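Local coordinates for outer membrane protein Omp121 (Bacteroides thetaiotaomicron, PDB 5FQ8) that probably serves as the TonB-dependent, SusC-like barrel of an outer-membrane SusCD complex that imports nutrients, apparently including peptides, into a gut bacterium, at residues G739-T743 against Y754-G758; F764-A769 against D893-L899; V779-L785 against N874-I878. All blocks are in the same frame, centred on the assembly; numbering follows the deposited sequence.

Contact 1. Residues G739-T743 against Y754-G758; sequences GGITT and YAITG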
# COMPACT_ATOMS: atom_id res chain seq x y z
N GLY B 739 -17.28 -19.19 30.84
CA GLY B 739 -16.09 -19.57 31.57
C GLY B 739 -15.66 -18.47 32.52
O GLY B 739 -16.15 -17.34 32.49
N GLY B 740 -14.72 -18.80 33.39
CA GLY B 740 -14.30 -17.77 34.32
C GLY B 740 -12.92 -17.24 34.01
O GLY B 740 -12.21 -16.82 34.92
N ILE B 741 -12.55 -17.24 32.74
CA ILE B 741 -11.17 -17.02 32.34
C ILE B 741 -11.20 -16.29 31.01
O ILE B 741 -12.14 -16.44 30.24
CB ILE B 741 -10.41 -18.36 32.27
CG1 ILE B 741 -8.98 -18.19 31.82
CG2 ILE B 741 -11.10 -19.28 31.32
CD1 ILE B 741 -8.21 -19.48 31.81
N THR B 742 -10.18 -15.47 30.75
CA THR B 742 -10.10 -14.73 29.50
C THR B 742 -8.69 -14.21 29.31
O THR B 742 -8.09 -13.69 30.23
CB THR B 742 -11.11 -13.58 29.45
OG1 THR B 742 -11.09 -12.99 28.16
CG2 THR B 742 -10.80 -12.52 30.47
N THR B 743 -8.16 -14.37 28.11
CA THR B 743 -6.78 -14.01 27.85
C THR B 743 -6.60 -12.50 27.78
O THR B 743 -7.42 -11.80 27.18
CB THR B 743 -6.33 -14.63 26.53
OG1 THR B 743 -6.66 -16.01 26.50
CG2 THR B 743 -4.86 -14.48 26.37
N TYR B 754 -3.66 -14.20 32.11
CA TYR B 754 -5.11 -14.30 32.06
C TYR B 754 -5.75 -13.29 32.99
O TYR B 754 -5.08 -12.53 33.67
CB TYR B 754 -5.56 -15.72 32.41
CG TYR B 754 -5.18 -16.73 31.37
CD1 TYR B 754 -5.95 -16.88 30.22
CD2 TYR B 754 -4.03 -17.49 31.50
CE1 TYR B 754 -5.59 -17.78 29.25
CE2 TYR B 754 -3.68 -18.40 30.53
CZ TYR B 754 -4.46 -18.53 29.41
OH TYR B 754 -4.12 -19.43 28.43
N ALA B 755 -7.08 -13.29 32.98
CA ALA B 755 -7.89 -12.71 34.04
C ALA B 755 -8.88 -13.79 34.44
O ALA B 755 -9.76 -14.14 33.66
CB ALA B 755 -8.60 -11.45 33.59
N ILE B 756 -8.73 -14.32 35.64
CA ILE B 756 -9.49 -15.46 36.12
C ILE B 756 -10.33 -15.02 37.31
O ILE B 756 -9.95 -14.11 38.04
CB ILE B 756 -8.54 -16.61 36.48
CG1 ILE B 756 -7.51 -16.77 35.38
CG2 ILE B 756 -9.29 -17.88 36.64
CD1 ILE B 756 -6.58 -17.92 35.60
N THR B 757 -11.46 -15.69 37.52
CA THR B 757 -12.53 -15.13 38.33
C THR B 757 -12.07 -14.78 39.74
O THR B 757 -12.10 -13.62 40.14
CB THR B 757 -13.73 -16.07 38.38
OG1 THR B 757 -14.45 -15.98 37.15
CG2 THR B 757 -14.67 -15.69 39.48
N GLY B 758 -11.64 -15.76 40.52
CA GLY B 758 -11.37 -15.41 41.91
C GLY B 758 -9.91 -15.11 42.20
O GLY B 758 -9.42 -15.44 43.27

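Contact 2. Residues F764-A769 against D893-L899; sequences FKAQVA and DMGSCFL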
# COMPACT_ATOMS: atom_id res chain seq x y z
N PHE B 764 -0.65 -15.76 35.52
CA PHE B 764 0.16 -16.47 34.53
C PHE B 764 -0.05 -17.96 34.64
O PHE B 764 -0.13 -18.51 35.74
CB PHE B 764 1.64 -16.20 34.71
CG PHE B 764 2.12 -14.94 34.11
CD1 PHE B 764 2.57 -14.91 32.82
CD2 PHE B 764 2.14 -13.78 34.85
CE1 PHE B 764 3.03 -13.76 32.27
CE2 PHE B 764 2.61 -12.64 34.33
CZ PHE B 764 3.05 -12.62 33.02
N LYS B 765 -0.13 -18.62 33.48
CA LYS B 765 -0.05 -20.07 33.36
C LYS B 765 1.11 -20.42 32.45
O LYS B 765 1.38 -19.72 31.48
CB LYS B 765 -1.34 -20.65 32.81
CG LYS B 765 -2.53 -20.55 33.72
CD LYS B 765 -3.71 -21.23 33.12
CE LYS B 765 -4.90 -21.20 34.03
NZ LYS B 765 -6.05 -21.92 33.43
N ALA B 766 1.82 -21.49 32.78
CA ALA B 766 2.98 -21.88 32.00
C ALA B 766 3.24 -23.36 32.22
O ALA B 766 2.78 -23.95 33.19
CB ALA B 766 4.20 -21.04 32.37
N GLN B 767 3.99 -23.96 31.30
CA GLN B 767 4.19 -25.41 31.36
C GLN B 767 5.18 -25.76 32.45
O GLN B 767 6.31 -25.25 32.48
CB GLN B 767 4.63 -25.98 30.01
CG GLN B 767 5.94 -25.51 29.45
CD GLN B 767 6.65 -26.57 28.64
OE1 GLN B 767 6.10 -27.62 28.37
NE2 GLN B 767 7.89 -26.31 28.28
N VAL B 768 4.75 -26.62 33.37
CA VAL B 768 5.57 -27.16 34.43
C VAL B 768 5.73 -28.65 34.17
O VAL B 768 4.99 -29.23 33.38
CB VAL B 768 4.96 -26.90 35.82
CG1 VAL B 768 3.71 -27.71 35.98
CG2 VAL B 768 5.96 -27.18 36.95
N ALA B 769 6.71 -29.26 34.82
CA ALA B 769 6.91 -30.68 34.60
C ALA B 769 6.00 -31.51 35.50
O ALA B 769 5.49 -31.03 36.51
CB ALA B 769 8.35 -31.07 34.83
N ASP B 893 12.14 -26.73 35.25
CA ASP B 893 11.04 -25.80 35.35
C ASP B 893 10.23 -25.70 34.07
O ASP B 893 9.10 -25.21 34.11
CB ASP B 893 11.57 -24.41 35.70
CG ASP B 893 11.73 -24.21 37.16
OD1 ASP B 893 10.95 -24.80 37.94
OD2 ASP B 893 12.64 -23.44 37.53
N MET B 894 10.78 -26.15 32.95
CA MET B 894 10.13 -26.13 31.62
C MET B 894 9.80 -24.68 31.27
O MET B 894 10.62 -23.78 31.49
CB MET B 894 8.95 -27.08 31.58
CG MET B 894 9.28 -28.47 32.03
SD MET B 894 8.34 -29.77 31.25
CE MET B 894 9.51 -30.31 30.04
N GLY B 895 8.63 -24.42 30.72
CA GLY B 895 8.31 -23.08 30.29
C GLY B 895 8.28 -22.08 31.43
O GLY B 895 8.71 -20.93 31.27
N SER B 896 7.79 -22.50 32.59
CA SER B 896 7.69 -21.59 33.72
C SER B 896 9.04 -21.01 34.12
O SER B 896 9.08 -19.96 34.76
CB SER B 896 7.07 -22.31 34.89
OG SER B 896 7.91 -23.38 35.24
N CYS B 897 10.14 -21.66 33.73
CA CYS B 897 11.46 -21.13 34.01
C CYS B 897 11.60 -19.70 33.54
O CYS B 897 12.38 -18.93 34.10
CB CYS B 897 12.52 -21.99 33.34
SG CYS B 897 14.17 -21.32 33.36
N PHE B 898 10.85 -19.32 32.52
CA PHE B 898 11.06 -18.04 31.88
C PHE B 898 10.08 -16.99 32.34
O PHE B 898 10.11 -15.87 31.83
CB PHE B 898 11.00 -18.21 30.37
CG PHE B 898 11.98 -19.22 29.86
CD1 PHE B 898 13.33 -19.02 30.02
CD2 PHE B 898 11.55 -20.36 29.24
CE1 PHE B 898 14.23 -19.94 29.57
CE2 PHE B 898 12.44 -21.28 28.77
CZ PHE B 898 13.79 -21.08 28.94
N LEU B 899 9.22 -17.30 33.29
CA LEU B 899 8.62 -16.27 34.12
C LEU B 899 9.63 -15.86 35.18
O LEU B 899 10.14 -16.70 35.93
CB LEU B 899 7.34 -16.78 34.75
CG LEU B 899 6.23 -16.98 33.74
CD1 LEU B 899 5.09 -17.71 34.35
CD2 LEU B 899 5.78 -15.64 33.24

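Contact 3. Residues V779-L785 against N874-I878; sequences VNSSTGL and NTTPI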
# COMPACT_ATOMS: atom_id res chain seq x y z
N VAL B 779 10.57 -37.85 34.53
CA VAL B 779 11.38 -37.66 33.35
C VAL B 779 11.18 -38.85 32.41
O VAL B 779 10.62 -39.87 32.78
CB VAL B 779 12.86 -37.48 33.68
CG1 VAL B 779 13.06 -36.19 34.42
CG2 VAL B 779 13.31 -38.63 34.50
N ASN B 780 11.67 -38.68 31.19
CA ASN B 780 11.47 -39.63 30.12
C ASN B 780 12.47 -40.75 30.24
O ASN B 780 13.67 -40.50 30.41
CB ASN B 780 11.61 -38.92 28.77
CG ASN B 780 11.61 -39.86 27.59
OD1 ASN B 780 12.61 -40.50 27.30
ND2 ASN B 780 10.49 -39.90 26.87
N SER B 781 11.99 -41.99 30.15
CA SER B 781 12.82 -43.15 30.39
C SER B 781 14.03 -43.18 29.47
O SER B 781 15.07 -43.73 29.84
CB SER B 781 11.99 -44.41 30.20
OG SER B 781 10.66 -44.18 30.62
N SER B 782 13.93 -42.60 28.29
CA SER B 782 14.97 -42.77 27.29
C SER B 782 15.88 -41.57 27.14
O SER B 782 17.08 -41.73 26.91
CB SER B 782 14.34 -43.10 25.94
OG SER B 782 15.33 -43.46 25.00
N THR B 783 15.34 -40.36 27.28
CA THR B 783 16.14 -39.16 27.09
C THR B 783 16.64 -38.54 28.39
O THR B 783 17.69 -37.89 28.38
CB THR B 783 15.34 -38.09 26.35
OG1 THR B 783 14.10 -37.88 27.04
CG2 THR B 783 15.07 -38.54 24.95
N GLY B 784 15.92 -38.73 29.48
CA GLY B 784 16.26 -38.09 30.73
C GLY B 784 15.56 -36.78 30.96
O GLY B 784 15.55 -36.30 32.09
N LEU B 785 14.95 -36.20 29.95
CA LEU B 785 14.39 -34.86 30.02
C LEU B 785 13.05 -34.88 30.73
O LEU B 785 12.38 -35.90 30.76
CB LEU B 785 14.21 -34.29 28.62
CG LEU B 785 15.46 -34.35 27.76
CD1 LEU B 785 15.11 -34.10 26.33
CD2 LEU B 785 16.40 -33.31 28.26
N ASN B 874 14.63 -42.90 38.54
CA ASN B 874 15.11 -42.72 37.18
C ASN B 874 16.59 -43.03 37.10
O ASN B 874 17.39 -42.49 37.86
CB ASN B 874 14.85 -41.31 36.71
CG ASN B 874 15.61 -40.99 35.46
OD1 ASN B 874 15.63 -41.78 34.52
ND2 ASN B 874 16.30 -39.86 35.46
N THR B 875 16.95 -43.86 36.15
CA THR B 875 18.33 -44.23 35.90
C THR B 875 18.93 -43.54 34.69
O THR B 875 20.13 -43.67 34.44
CB THR B 875 18.40 -45.74 35.72
OG1 THR B 875 17.61 -46.33 36.74
CG2 THR B 875 19.80 -46.24 35.87
N THR B 876 18.13 -42.81 33.92
CA THR B 876 18.59 -42.32 32.64
C THR B 876 19.25 -40.97 32.80
O THR B 876 18.62 -40.04 33.31
CB THR B 876 17.45 -42.21 31.66
OG1 THR B 876 16.71 -43.44 31.64
CG2 THR B 876 18.02 -42.01 30.31
N PRO B 877 20.50 -40.82 32.39
CA PRO B 877 21.11 -39.50 32.36
C PRO B 877 20.66 -38.70 31.16
O PRO B 877 20.24 -39.23 30.14
CB PRO B 877 22.60 -39.82 32.27
CG PRO B 877 22.64 -41.08 31.52
CD PRO B 877 21.45 -41.86 31.97
N ILE B 878 20.72 -37.38 31.32
CA ILE B 878 20.66 -36.49 30.18
C ILE B 878 22.05 -36.44 29.58
O ILE B 878 23.00 -36.03 30.25
CB ILE B 878 20.18 -35.09 30.58
CG1 ILE B 878 18.78 -35.14 31.17
CG2 ILE B 878 20.18 -34.20 29.40
CD1 ILE B 878 18.33 -33.81 31.69
O HOH W 1 17.40 -36.93 33.96

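Contact 1. Residues G739-T743 against Y754-G758
Strands 741-746 and 752-756 form a beta hairpin; their pieces 741-743 and 754-756 run antiparallel at 165°, axes 4.7 Å apart. Backbone polar contacts are uneven. Ala755 N donates to Thr742 O at 3.0 Å with good geometry, whereas the return bond from Thr742 N to Ala755 O, 3.2 Å, is bent and weak. At the open end Gly740 O takes two donors from Thr757, OG1 at 3.3 Å and, weakly, N at 2.9 Å. A side chain on Gly740 would collide with Thr757 OG1. CA-H...O contacts supplement these bonds: Ile756 CA lies 3.3 Å from Gly740 O and Ile741 CA 3.5 Å from Ala755 O. Apolar contacts gather on the face of Ile741 and Ile756, whose CG1 atoms are 4.1 Å apart. Ile741 CD1 sits over the Tyr754 ring, 4.1 Å from its centroid, as a CH-pi contact. Lys765 of the next strand adds a cation-pi interaction with Tyr754, whose OH hydrogen-bonds a polar side chain of the neighbouring Putative lipoprotein chain. Thr743 packs on the backbone of the bound peptide. With the backbone bonds so uneven, the apolar contacts of Ile741 with Tyr754 and Ile756 probably contribute much of the cohesion.

Contact 2. Residues F764-A769 against D893-L899
Gly895 supplies the hollow and Gln767 the bump: a CB on the glycine would lie 2.6 Å from Gln767 CG, so its absence lets the two backbones close to a CA-CA distance of 4.9 Å. Next to it, the small Ala766 CB settles on the backbone of Ser896, 3.8 Å from Ser896 CA, and also meets Leu899 CD1 at 4.0 Å. Leu899 in turn presses CD2 onto the face of the Phe764 ring, 3.7 Å from the centroid, a close CH-pi contact. The hollowed surface belongs to a 3-10 segment that leads into barrel strand 899-915, while the facing chain continues strand 763-766 of a separate four-stranded antiparallel sheet; the contact thus ties that sheet to the start of a barrel strand, with Val828 flanking both Phe764 and Leu899. Ser896 N donates to Gln767 O at 3.1 Å and 161°, and Ser896 OG turns back to Asp893 O at a very short 2.5 Å. Met894, at phi 59°, directs its CA-to-CB bond toward the other segment; CB comes to 3.3 Å from Gln767 O, and SD reaches past it to lie 3.8 Å from Ala769 CB.

Contact 3. Residues V779-L785 against N874-I878
Thr876 lays its side chain against the turn 781-784: its OG1 donates a very short, 2.5 Å hydrogen bond to Ser781 O. Its methyl, Thr876 CG2, comes within 3.5 Å of Ser782 O and 4.0 Å of Gly784 N. Both loops are shaped by asparagines. Asn780 OD1 accepts from Ser782 N and Thr783 N, both at 2.7 Å, an Asx turn widened into an Asx motif, and the loop is pinched shut by Gly784 N to Asn780 O at 3.0 Å and Asn780 N to Leu785 O at 2.9 Å. Across from it, Asn874 OD1 receives Thr876 N at 2.8 Å in a second Asx turn, and Asn874 ND2 returns to Thr876 O at 3.2 Å. Gly784, at a phi of 93°, lies 4.7 Å from Ile878 between CA atoms; a CB there would strike Pro877 O and Ile878 CG1. A water donates to Gly784 O at 2.7 Å and, weakly, to Thr876 O at 3.4 Å. Apolar contact is modest: Leu785 CD2 meets Ile878 CD1 at 4.0 Å, both side chains also packing on Tyr886 of helix 880-889. Val779 CG2 makes a van der Waals contact with Asn874 ND2 at 3.4 Å. Lys68 of the neighbouring Uncharacterized protein chain hydrogen-bonds Thr875 O, so this pair of loops lies at a subunit interface. Asx hydrogen bonds within each loop, with backbone bonds across 780-785, help define its shape, while one direct hydrogen bond and a water weakly held by Thr876 O link the two, consistent with internally bonded turns joined chiefly by close fit.

Along the chain contact 1 closes before contact 2 opens, and contact 3 is nested inside the loop that contact 2 closes. Contacts 1 and 2 share the four-stranded antiparallel sheet, on neighbouring strands 752-756 and 763-766; their centres are about 19 Å apart, yet they touch through Lys765, whose NZ lies 3.6 Å from Ile741 CD1. Contact 3 is farther out, its centre about 20 Å from that of contact 2 and about 36 Å from that of contact 1. Helix 880-889 lies in the chain between 874-878 and 893-899. Contact 1 pairs strands within the small sheet, contact 2 joins that sheet to the start of barrel strand 899-915, and contact 3 joins two loops beside a neighbouring subunit.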